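Local coordinates for protein TqaA (Penicillium aethiopicum, PDB 5DLK) that probably carries out the ring-closing release of a nonribosomal peptide through this terminal condensation-like domain, which binds a phosphopantetheine arm, at residues V184-P187 against K188-D192; A209-L212 against Y213-S217; Q224-P227 against T228-F231; L315-D318 against N319-S322; V366-R369 against D370-H374. All blocks are in the same frame, centred on the assembly; numbering follows the deposited sequence. Where two conformers were deposited one is given.

All five contacts are local, between residues close in sequence in one condensation-like domain. Interactions 1, 3 and 5 lie at the starts of helices, interaction 2 runs along a helix, and interaction 4 is a beta turn in a loop. Interactions 1, 2, 3 and 5 are partly buried, with apolar or aromatic groups on the inner side. Interaction 4 is a surface contact. An N-capping aspartate opens the helix of interaction 3, while in interaction 5 a water bridges the N-cap backbone and an aspartate. Interactions 3 and 5 pack against each other. A salt bridge joins interactions 2 and 5, and interaction 4 touches both 1 and 2.

Interaction 1: residues V184-P187 against K188-D192; sequences VSIP and KLFSD
The contact is the first turn of helix 186-197, where Ser185 and Ile186 meet Lys188, Leu189 and Phe190. This helix directly follows the SHxxxDG sequence, a variant of the condensation-family HHxxxDG motif, whose Asp182 and Gly183 come just before it. Gly183 contacts phosphopantetheine in another structure of this protein; none is bound here. Ser185 O accepts from Lys188 N at 2.9 Å. The donor sits well above the carbonyl plane, 57° out of it. Ser185 O also takes a weak bond from Leu189 N, and Ile186 O takes weak bonds from Leu189 N and Phe190 N. The turn becomes regular at Pro187, whose O accepts from Ser191 N at 2.9 Å.

The apolar side is built round Ile186. With CG1 anti to the backbone N (chi1 -169°), its longer branch reaches along the helix. CG1 comes 3.8 Å from Phe190 CE2. The terminal CD1 lies 3.9 Å from CD1 of Leu189. Ile186 O lies 3.5 Å above one face of the Phe190 ring, toward its rim. The hydroxyl of Ser185 turns back to Asp182, its main polar partner.

Leu189 packs on Ile174 and Ile176 of strand 169-177 and on Leu91 of helix 81-94. Phe190 meets Trp72 and Tyr70 edge-to-face, and Asp192 forms a salt bridge with Arg94, which joins the helix to the end of helix 81-94.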
# COMPACT_ATOMS: atom_id res chain seq x y z
N VAL A 184 -6.56 0.13 -3.76
CA VAL A 184 -7.66 -0.45 -4.53
C VAL A 184 -8.75 -1.01 -3.64
O VAL A 184 -9.94 -0.88 -3.95
CB VAL A 184 -7.15 -1.58 -5.48
CG1 VAL A 184 -8.32 -2.40 -6.04
CG2 VAL A 184 -6.33 -0.98 -6.62
N SER A 185 -8.38 -1.63 -2.52
CA SER A 185 -9.36 -2.42 -1.77
C SER A 185 -9.85 -1.77 -0.48
O SER A 185 -10.89 -2.17 0.05
CB SER A 185 -8.81 -3.83 -1.47
OG SER A 185 -7.69 -3.80 -0.60
N ILE A 186 -9.15 -0.75 0.02
CA ILE A 186 -9.66 -0.07 1.22
C ILE A 186 -11.06 0.56 1.04
O ILE A 186 -11.84 0.58 2.00
CB ILE A 186 -8.65 1.02 1.75
CG1 ILE A 186 -9.07 1.51 3.15
CG2 ILE A 186 -8.46 2.18 0.79
CD1 ILE A 186 -9.07 0.42 4.19
N PRO A 187 -11.43 1.03 -0.18
CA PRO A 187 -12.81 1.51 -0.23
C PRO A 187 -13.83 0.38 -0.09
O PRO A 187 -14.99 0.64 0.28
CB PRO A 187 -12.92 2.17 -1.61
CG PRO A 187 -11.50 2.44 -2.02
CD PRO A 187 -10.75 1.26 -1.48
N LYS A 188 -13.40 -0.85 -0.33
CA LYS A 188 -14.26 -2.01 -0.22
C LYS A 188 -14.49 -2.36 1.25
O LYS A 188 -15.54 -2.88 1.62
CB LYS A 188 -13.66 -3.20 -0.97
CG LYS A 188 -14.68 -4.19 -1.52
CD LYS A 188 -15.47 -3.58 -2.66
CE LYS A 188 -16.52 -4.54 -3.18
NZ LYS A 188 -17.27 -3.98 -4.34
N LEU A 189 -13.49 -2.09 2.08
CA LEU A 189 -13.66 -2.28 3.52
C LEU A 189 -14.81 -1.37 3.98
O LEU A 189 -15.69 -1.80 4.74
CB LEU A 189 -12.35 -1.96 4.28
CG LEU A 189 -12.24 -2.29 5.78
CD1 LEU A 189 -10.78 -2.39 6.23
CD2 LEU A 189 -12.95 -1.25 6.62
N PHE A 190 -14.79 -0.12 3.52
CA PHE A 190 -15.78 0.86 3.97
C PHE A 190 -17.17 0.57 3.39
O PHE A 190 -18.17 0.69 4.10
CB PHE A 190 -15.34 2.28 3.59
CG PHE A 190 -14.03 2.71 4.20
CD1 PHE A 190 -13.68 2.30 5.49
CD2 PHE A 190 -13.15 3.50 3.48
CE1 PHE A 190 -12.47 2.70 6.05
CE2 PHE A 190 -11.94 3.91 4.03
CZ PHE A 190 -11.60 3.51 5.32
N SER A 191 -17.24 0.20 2.12
CA SER A 191 -18.54 -0.07 1.49
C SER A 191 -19.17 -1.37 2.02
O SER A 191 -20.39 -1.44 2.20
CB SER A 191 -18.42 -0.11 -0.04
OG SER A 191 -17.65 -1.21 -0.49
N ASP A 192 -18.35 -2.39 2.32
CA ASP A 192 -18.82 -3.59 3.00
C ASP A 192 -19.34 -3.26 4.41
O ASP A 192 -20.38 -3.79 4.82
CB ASP A 192 -17.72 -4.64 3.10
CG ASP A 192 -17.50 -5.39 1.79
OD1 ASP A 192 -18.04 -4.94 0.74
OD2 ASP A 192 -16.79 -6.41 1.80

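Interaction 2: residues A209-L212 against Y213-S217; sequences AHYL and YHRVS
Arg215 folds back along one side of helix 208-218 and touches both Tyr211 and Leu212. Its CG lies over one face of the Tyr211 ring, 4.1 Å above the plane and toward the rim. Its CD is 3.9 Å from Tyr211 CE2. A bend at chi3 (-51°) carries the guanidinium on beside Leu212, and its plane is 20° from that of the Tyr211 ring. Leu212 and Arg215 run side by side, with Leu212 CD2 3.8 Å from Arg215 NH2. A water links the two residues: it donates to Leu212 O at 2.8 Å and accepts from Arg215 NE at 3.1 Å.

Elsewhere on the helix, Tyr213 CD2 comes 3.1 Å from Ala209 O. That carbonyl also accepts from Tyr213 N at 2.9 Å.

The outer shell holds the polar ends. Arg215 NH1 makes a salt bridge with Glu367 and a hydrogen bond to His365 O. Tyr211 OH bonds to Gly312 O, and Tyr213 OH to Asp50. Ala209, Leu212 and Tyr213 also pack on Leu52 of strand 47-53. The contacts follow the i to i+3 and i to i+4 spacing of an alpha helix, with Arg215 linking it to the start of helix 368-375.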
# COMPACT_ATOMS: atom_id res chain seq x y z
N ALA A 209 -5.40 -14.71 1.48
CA ALA A 209 -4.75 -16.02 1.41
C ALA A 209 -4.96 -16.66 0.03
O ALA A 209 -4.05 -17.29 -0.51
CB ALA A 209 -5.25 -16.94 2.52
N HIS A 210 -6.14 -16.47 -0.56
CA HIS A 210 -6.43 -17.08 -1.86
C HIS A 210 -5.65 -16.43 -3.01
O HIS A 210 -5.37 -17.05 -4.03
CB HIS A 210 -7.93 -17.00 -2.14
CG HIS A 210 -8.76 -17.72 -1.12
ND1 HIS A 210 -10.02 -17.30 -0.76
CD2 HIS A 210 -8.49 -18.80 -0.36
CE1 HIS A 210 -10.50 -18.11 0.17
NE2 HIS A 210 -9.59 -19.03 0.43
N TYR A 211 -5.30 -15.16 -2.84
CA TYR A 211 -4.38 -14.50 -3.75
C TYR A 211 -3.02 -15.17 -3.70
O TYR A 211 -2.42 -15.47 -4.74
CB TYR A 211 -4.28 -13.02 -3.38
CG TYR A 211 -3.32 -12.21 -4.21
CD1 TYR A 211 -3.69 -11.71 -5.45
CD2 TYR A 211 -2.04 -11.92 -3.74
CE1 TYR A 211 -2.82 -10.93 -6.20
CE2 TYR A 211 -1.16 -11.17 -4.49
CZ TYR A 211 -1.56 -10.68 -5.72
OH TYR A 211 -0.69 -9.92 -6.47
N LEU A 212 -2.55 -15.43 -2.48
CA LEU A 212 -1.25 -16.07 -2.28
C LEU A 212 -1.22 -17.49 -2.85
O LEU A 212 -0.25 -17.88 -3.51
CB LEU A 212 -0.89 -16.07 -0.79
CG LEU A 212 -0.70 -14.67 -0.17
CD1 LEU A 212 -0.20 -14.79 1.26
CD2 LEU A 212 0.26 -13.84 -1.03
N TYR A 213 -2.27 -18.28 -2.60
CA TYR A 213 -2.32 -19.63 -3.18
C TYR A 213 -2.33 -19.59 -4.71
O TYR A 213 -1.65 -20.39 -5.37
CB TYR A 213 -3.56 -20.40 -2.67
CG TYR A 213 -3.41 -20.83 -1.23
CD1 TYR A 213 -2.38 -21.68 -0.84
CD2 TYR A 213 -4.31 -20.39 -0.25
CE1 TYR A 213 -2.24 -22.07 0.49
CE2 TYR A 213 -4.17 -20.78 1.07
CZ TYR A 213 -3.14 -21.62 1.44
OH TYR A 213 -2.99 -22.01 2.75
N HIS A 214 -3.09 -18.66 -5.27
CA HIS A 214 -3.16 -18.50 -6.72
C HIS A 214 -1.80 -18.11 -7.33
O HIS A 214 -1.43 -18.64 -8.39
CB HIS A 214 -4.22 -17.47 -7.08
CG HIS A 214 -4.60 -17.49 -8.52
ND1 HIS A 214 -3.82 -16.91 -9.51
CD2 HIS A 214 -5.67 -18.02 -9.15
CE1 HIS A 214 -4.40 -17.08 -10.68
NE2 HIS A 214 -5.53 -17.75 -10.49
N ARG A 215 -1.05 -17.21 -6.69
CA ARG A 215 0.31 -16.91 -7.14
C ARG A 215 1.18 -18.16 -7.23
O ARG A 215 1.92 -18.34 -8.20
CB ARG A 215 1.01 -15.92 -6.20
CG ARG A 215 0.51 -14.50 -6.27
CD ARG A 215 1.60 -13.54 -5.79
NE ARG A 215 2.16 -13.95 -4.50
CZ ARG A 215 3.20 -13.35 -3.92
NH1 ARG A 215 3.80 -12.33 -4.52
NH2 ARG A 215 3.63 -13.78 -2.74
N VAL A 216 1.10 -19.01 -6.21
CA VAL A 216 1.93 -20.21 -6.16
C VAL A 216 1.47 -21.22 -7.21
O VAL A 216 2.29 -21.89 -7.84
CB VAL A 216 1.92 -20.85 -4.75
CG1 VAL A 216 2.41 -22.30 -4.79
CG2 VAL A 216 2.79 -20.02 -3.82
N SER A 217 0.17 -21.30 -7.43
CA SER A 217 -0.34 -22.25 -8.40
C SER A 217 0.10 -21.89 -9.83
O SER A 217 0.24 -22.77 -10.67
CB SER A 217 -1.86 -22.34 -8.33
OG SER A 217 -2.44 -21.26 -9.05
O HOH W 1 2.21 -16.66 -2.97

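Interaction 3: residues Q224-P227 against T228-F231; sequences QQDP and TFQF
Asp226 caps the helix that starts at Pro227, and its carboxylate reaches Thr228. Asp226 OD1 accepts from Thr228 N at 3.0 Å, in a fairly straight bond. The donor meets this oxygen on the anti side, 28° out of the carboxylate plane. The side chain can reach forward because CG is anti to the backbone N (chi1 -161°). The other oxygen, OD2, is taken by Arg220 N, so both carboxylate oxygens have a backbone donor.

The main-chain acceptors are used in turn. Asp226 O receives Gln230 N at 2.9 Å, nearly along the C=O axis. Pro227 O receives Phe231 N at 2.8 Å. Pro227 has no N-H of its own, so at this first position no amide is left wanting an acceptor.

Gln230 adds a side-chain bond. Its extended chain runs back past Asp226 O, and NE2 donates to Gln224 O at 2.9 Å. That oxygen lies close to the amide plane. NE2 also gives to a water at 2.9 Å. The same water lies near Gln225 OE1, but so close that this second link is doubtful. Thr228 OG1 bonds to His363 ND1.

The Phe229 ring leans on the cap: CD2 is 3.9 Å from Asp226 CB, and ring and carboxylate planes stand 75° apart. Phe229 meets His374 edge-to-face, and Phe231 stacks on His363. This is a classic helix start, an Asp N-cap followed by proline, and the Asp226 to Thr228 bond has the form of an Asx turn.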
# COMPACT_ATOMS: atom_id res chain seq x y z
N GLN A 224 13.50 -21.98 -14.00
CA GLN A 224 14.05 -21.72 -15.32
C GLN A 224 13.01 -21.82 -16.43
O GLN A 224 13.19 -21.26 -17.51
CB GLN A 224 15.22 -22.67 -15.61
CG GLN A 224 16.49 -21.97 -16.04
CD GLN A 224 16.94 -20.90 -15.06
OE1 GLN A 224 16.76 -21.04 -13.85
NE2 GLN A 224 17.51 -19.81 -15.57
N GLN A 225 11.93 -22.54 -16.17
CA GLN A 225 10.85 -22.71 -17.14
C GLN A 225 9.69 -21.74 -16.93
O GLN A 225 8.69 -21.78 -17.65
CB GLN A 225 10.30 -24.15 -17.07
CG GLN A 225 11.31 -25.23 -17.40
CD GLN A 225 11.97 -25.00 -18.73
OE1 GLN A 225 11.31 -24.97 -19.77
NE2 GLN A 225 13.29 -24.83 -18.72
N ASP A 226 9.80 -20.89 -15.91
CA ASP A 226 8.71 -19.99 -15.57
C ASP A 226 8.74 -18.77 -16.47
O ASP A 226 9.72 -18.03 -16.45
CB ASP A 226 8.81 -19.56 -14.11
CG ASP A 226 7.49 -19.03 -13.58
OD1 ASP A 226 6.82 -18.28 -14.33
OD2 ASP A 226 7.15 -19.35 -12.41
N PRO A 227 7.67 -18.56 -17.25
CA PRO A 227 7.62 -17.44 -18.18
C PRO A 227 7.81 -16.10 -17.47
O PRO A 227 8.30 -15.16 -18.08
CB PRO A 227 6.22 -17.52 -18.78
CG PRO A 227 5.80 -18.96 -18.58
CD PRO A 227 6.44 -19.38 -17.29
N THR A 228 7.41 -16.02 -16.21
CA THR A 228 7.54 -14.75 -15.51
C THR A 228 9.01 -14.43 -15.19
O THR A 228 9.46 -13.30 -15.37
CB THR A 228 6.67 -14.74 -14.25
OG1 THR A 228 5.31 -14.57 -14.67
CG2 THR A 228 7.04 -13.56 -13.36
N PHE A 229 9.77 -15.43 -14.76
CA PHE A 229 11.18 -15.18 -14.52
C PHE A 229 11.99 -15.14 -15.81
O PHE A 229 13.05 -14.50 -15.88
CB PHE A 229 11.73 -16.19 -13.52
CG PHE A 229 11.11 -16.03 -12.16
CD1 PHE A 229 11.26 -14.83 -11.47
CD2 PHE A 229 10.35 -17.04 -11.60
CE1 PHE A 229 10.66 -14.65 -10.22
CE2 PHE A 229 9.76 -16.88 -10.36
CZ PHE A 229 9.91 -15.69 -9.67
N GLN A 230 11.47 -15.79 -16.85
CA GLN A 230 12.08 -15.62 -18.17
C GLN A 230 11.89 -14.19 -18.63
O GLN A 230 12.81 -13.57 -19.18
CB GLN A 230 11.47 -16.60 -19.17
CG GLN A 230 11.95 -18.03 -18.94
CD GLN A 230 11.17 -19.05 -19.77
OE1 GLN A 230 10.24 -18.70 -20.51
NE2 GLN A 230 11.55 -20.33 -19.65
N PHE A 231 10.69 -13.67 -18.41
CA PHE A 231 10.40 -12.28 -18.76
C PHE A 231 11.33 -11.32 -18.03
O PHE A 231 11.92 -10.45 -18.66
CB PHE A 231 8.95 -11.88 -18.45
CG PHE A 231 8.74 -10.38 -18.48
CD1 PHE A 231 8.74 -9.65 -17.28
CD2 PHE A 231 8.60 -9.71 -19.69
CE1 PHE A 231 8.59 -8.27 -17.29
CE2 PHE A 231 8.44 -8.31 -19.72
CZ PHE A 231 8.43 -7.59 -18.50
O HOH W 2 11.63 -22.90 -20.97

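Interaction 4: residues L315-D318 against N319-S322; sequences LPMD and NIES
Asn319 and Ile320 close a type II beta turn on Met317 and Asp318. Asn319 stands at the third position with phi near +65°, the left-handed conformation that a type II turn asks for there and that asparagine accepts more readily than most residues. Its CB is drawn in to 3.0 Å from Asp318 O, which reflects this backbone twist. Its amide ND2 is held by Ser206 OG.

Ile320 ends the turn. Its N donates to Met317 O at 3.3 Å with a moderate N-H...O angle of 148°, and the donor lies above the carbonyl plane. The side chain then crosses that of Met317 at about a right angle. Ile320 CB is 3.8 Å from Met317 CG. A chi1 of -174° points CG1 away from the residue's own N, and CD1 is brought to 4.0 Å from Met317 CE. Met317 itself bends at chi3, which curls its methyl back toward this group. Ile320 CG1 also sits 3.5 Å from Leu315 O. Ile320 O is taken by Arg313 NE.

Glu321 carries the chain on to Ser322, where a second tight turn closes, with Ser322 N giving to Asn319 O at 2.9 Å.

The loop joins strands 303-310 and 329-336. Its apolar side faces helix 208-218: Met317 packs on Tyr211 and His214, Ile320 on Tyr211, and Leu315 on Arg215. At the far end Ser322 O touches Lys188 of helix 186-197.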
# COMPACT_ATOMS: atom_id res chain seq x y z
N LEU A 315 -3.57 -10.55 -11.95
CA LEU A 315 -3.72 -12.01 -11.93
C LEU A 315 -5.15 -12.43 -12.26
O LEU A 315 -6.10 -11.90 -11.70
CB LEU A 315 -3.34 -12.56 -10.56
CG LEU A 315 -1.90 -12.96 -10.29
CD1 LEU A 315 -1.80 -13.54 -8.89
CD2 LEU A 315 -1.42 -13.98 -11.31
N PRO A 316 -5.30 -13.42 -13.14
CA PRO A 316 -6.67 -13.89 -13.40
C PRO A 316 -7.18 -14.76 -12.25
O PRO A 316 -6.80 -15.92 -12.13
CB PRO A 316 -6.52 -14.69 -14.69
CG PRO A 316 -5.11 -15.19 -14.66
CD PRO A 316 -4.30 -14.11 -13.98
N MET A 317 -8.02 -14.19 -11.40
CA MET A 317 -8.62 -14.95 -10.32
C MET A 317 -9.93 -14.28 -9.94
O MET A 317 -10.09 -13.07 -10.13
CB MET A 317 -7.67 -15.07 -9.12
CG MET A 317 -7.77 -13.98 -8.06
SD MET A 317 -6.58 -14.24 -6.71
CE MET A 317 -5.04 -14.14 -7.60
N ASP A 318 -10.87 -15.07 -9.45
CA ASP A 318 -12.17 -14.54 -9.04
C ASP A 318 -11.98 -13.51 -7.94
O ASP A 318 -11.18 -13.72 -7.02
CB ASP A 318 -13.10 -15.65 -8.58
CG ASP A 318 -13.45 -16.63 -9.68
OD1 ASP A 318 -13.46 -16.22 -10.86
OD2 ASP A 318 -13.70 -17.81 -9.38
N ASN A 319 -12.69 -12.40 -8.06
CA ASN A 319 -12.70 -11.32 -7.07
C ASN A 319 -11.37 -10.60 -6.91
O ASN A 319 -11.16 -9.90 -5.92
CB ASN A 319 -13.14 -11.85 -5.70
CG ASN A 319 -14.47 -12.55 -5.76
OD1 ASN A 319 -15.38 -12.11 -6.47
ND2 ASN A 319 -14.60 -13.65 -5.03
N ILE A 320 -10.48 -10.74 -7.89
CA ILE A 320 -9.18 -10.07 -7.83
C ILE A 320 -9.36 -8.56 -7.67
O ILE A 320 -8.57 -7.89 -7.01
CB ILE A 320 -8.31 -10.40 -9.09
CG1 ILE A 320 -6.90 -9.82 -8.95
CG2 ILE A 320 -8.96 -9.88 -10.36
CD1 ILE A 320 -6.16 -10.30 -7.72
N GLU A 321 -10.44 -8.04 -8.25
CA GLU A 321 -10.76 -6.62 -8.24
C GLU A 321 -11.20 -6.11 -6.87
O GLU A 321 -11.14 -4.92 -6.60
CB GLU A 321 -11.86 -6.33 -9.27
CG GLU A 321 -13.16 -7.15 -9.08
CD GLU A 321 -13.07 -8.56 -9.68
OE1 GLU A 321 -12.13 -8.82 -10.46
OE2 GLU A 321 -13.95 -9.40 -9.37
N SER A 322 -11.65 -7.02 -6.01
CA SER A 322 -12.32 -6.61 -4.78
C SER A 322 -11.82 -7.28 -3.50
O SER A 322 -12.22 -6.87 -2.41
CB SER A 322 -13.83 -6.84 -4.93
OG SER A 322 -14.12 -8.21 -5.10

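Interaction 5: residues V366-R369 against D370-H374; sequences VELR and DIFQH
Leu368 and Phe372 form the tight side of this helix start. Leu368 CD1 lies over one face of the Phe372 ring, 4.0 Å from the centroid and 27° off the normal, a CH-pi contact. Leu368 CG also comes 3.8 Å from Phe372 CE2. The leucine gets there through a chi1 of -176°, which turns CG away from its own N and sends its branches along the helix. Val366 adds to the apolar side just ahead of the helix. Its CG2 meets Ile371 CG1 at 3.6 Å, the two side chains crossing at about a right angle. Val366 and Ile371 both pack on Trp232 of helix 227-235, and Leu368 and Phe372 on Pro332 of strand 329-336.

The other side is polar and looser. Glu367 stands at the N-cap, and its O accepts from Ile371 N at 2.9 Å. Its side chain runs beside that of Asp370, with Asp370 OD2 3.6 Å from Glu367 CB. The carboxylate ends stay apart, Glu367 OE1 being 5.9 Å from Asp370 OD2. A water bridges this edge: it donates to Asp370 OD2 at 2.7 Å and accepts from Glu367 N at 3.0 Å. Glu367 OE1 takes Gln56 N, and OE2 pairs with Arg215. Arg369 turns its guanidinium to Glu381, with which it makes a salt bridge.

The chemistry implies a division of labour. The apolar contacts join the helix start to helix 227-235 and strand 329-336. Glu367 probably has its charge balanced by Arg215, while the helix N-terminus would be expected to favour the negative charge of Asp370.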
# COMPACT_ATOMS: atom_id res chain seq x y z
N VAL A 366 5.11 -11.22 -8.77
CA VAL A 366 6.07 -12.06 -8.07
C VAL A 366 6.94 -11.28 -7.08
O VAL A 366 7.10 -10.08 -7.24
CB VAL A 366 6.98 -12.80 -9.06
CG1 VAL A 366 6.17 -13.86 -9.83
CG2 VAL A 366 7.69 -11.81 -10.01
N GLU A 367 7.49 -11.97 -6.09
CA GLU A 367 8.35 -11.34 -5.07
C GLU A 367 9.58 -10.67 -5.66
O GLU A 367 10.27 -11.29 -6.47
CB GLU A 367 8.81 -12.37 -4.05
CG GLU A 367 7.65 -13.05 -3.31
CD GLU A 367 6.99 -12.10 -2.31
OE1 GLU A 367 7.55 -11.94 -1.20
OE2 GLU A 367 5.93 -11.54 -2.63
N LEU A 368 9.88 -9.44 -5.25
CA LEU A 368 11.07 -8.73 -5.75
C LEU A 368 12.36 -9.53 -5.55
O LEU A 368 13.19 -9.63 -6.47
CB LEU A 368 11.21 -7.37 -5.07
CG LEU A 368 12.36 -6.48 -5.55
CD1 LEU A 368 12.18 -6.12 -7.05
CD2 LEU A 368 12.48 -5.23 -4.70
N ARG A 369 12.54 -10.11 -4.36
CA ARG A 369 13.74 -10.91 -4.11
C ARG A 369 13.80 -12.14 -5.01
O ARG A 369 14.90 -12.64 -5.28
CB ARG A 369 13.83 -11.32 -2.62
CG ARG A 369 12.71 -12.22 -2.10
CD ARG A 369 13.07 -12.75 -0.69
NE ARG A 369 13.48 -11.71 0.26
CZ ARG A 369 12.64 -11.06 1.08
NH1 ARG A 369 11.34 -11.33 1.07
NH2 ARG A 369 13.11 -10.14 1.92
N ASP A 370 12.66 -12.62 -5.49
CA ASP A 370 12.64 -13.74 -6.44
C ASP A 370 13.00 -13.24 -7.84
O ASP A 370 13.69 -13.92 -8.59
CB ASP A 370 11.27 -14.42 -6.50
CG ASP A 370 10.96 -15.22 -5.24
OD1 ASP A 370 11.87 -15.39 -4.40
OD2 ASP A 370 9.81 -15.67 -5.11
N ILE A 371 12.53 -12.05 -8.20
CA ILE A 371 13.00 -11.45 -9.46
C ILE A 371 14.52 -11.36 -9.46
O ILE A 371 15.18 -11.78 -10.43
CB ILE A 371 12.41 -10.04 -9.69
CG1 ILE A 371 10.90 -10.13 -9.90
CG2 ILE A 371 13.09 -9.36 -10.93
CD1 ILE A 371 10.20 -8.74 -9.97
N PHE A 372 15.09 -10.82 -8.39
CA PHE A 372 16.53 -10.62 -8.35
C PHE A 372 17.27 -11.97 -8.28
O PHE A 372 18.25 -12.17 -8.99
CB PHE A 372 16.93 -9.71 -7.18
CG PHE A 372 16.52 -8.25 -7.36
CD1 PHE A 372 16.25 -7.75 -8.62
CD2 PHE A 372 16.38 -7.40 -6.26
CE1 PHE A 372 15.87 -6.43 -8.79
CE2 PHE A 372 16.00 -6.09 -6.42
CZ PHE A 372 15.74 -5.60 -7.70
N GLN A 373 16.81 -12.89 -7.43
CA GLN A 373 17.45 -14.21 -7.37
C GLN A 373 17.42 -14.99 -8.68
O GLN A 373 18.44 -15.52 -9.11
CB GLN A 373 16.81 -15.07 -6.28
CG GLN A 373 17.65 -16.30 -5.95
CD GLN A 373 17.07 -17.12 -4.81
OE1 GLN A 373 16.54 -16.56 -3.85
NE2 GLN A 373 17.16 -18.44 -4.92
N HIS A 374 16.25 -15.08 -9.30
CA HIS A 374 16.05 -15.98 -10.43
C HIS A 374 16.31 -15.37 -11.80
O HIS A 374 16.53 -16.11 -12.76
CB HIS A 374 14.63 -16.54 -10.42
CG HIS A 374 14.29 -17.26 -9.15
ND1 HIS A 374 15.23 -17.93 -8.41
CD2 HIS A 374 13.12 -17.37 -8.47
CE1 HIS A 374 14.66 -18.44 -7.33
NE2 HIS A 374 13.38 -18.11 -7.35
O HOH W 3 7.56 -14.96 -6.40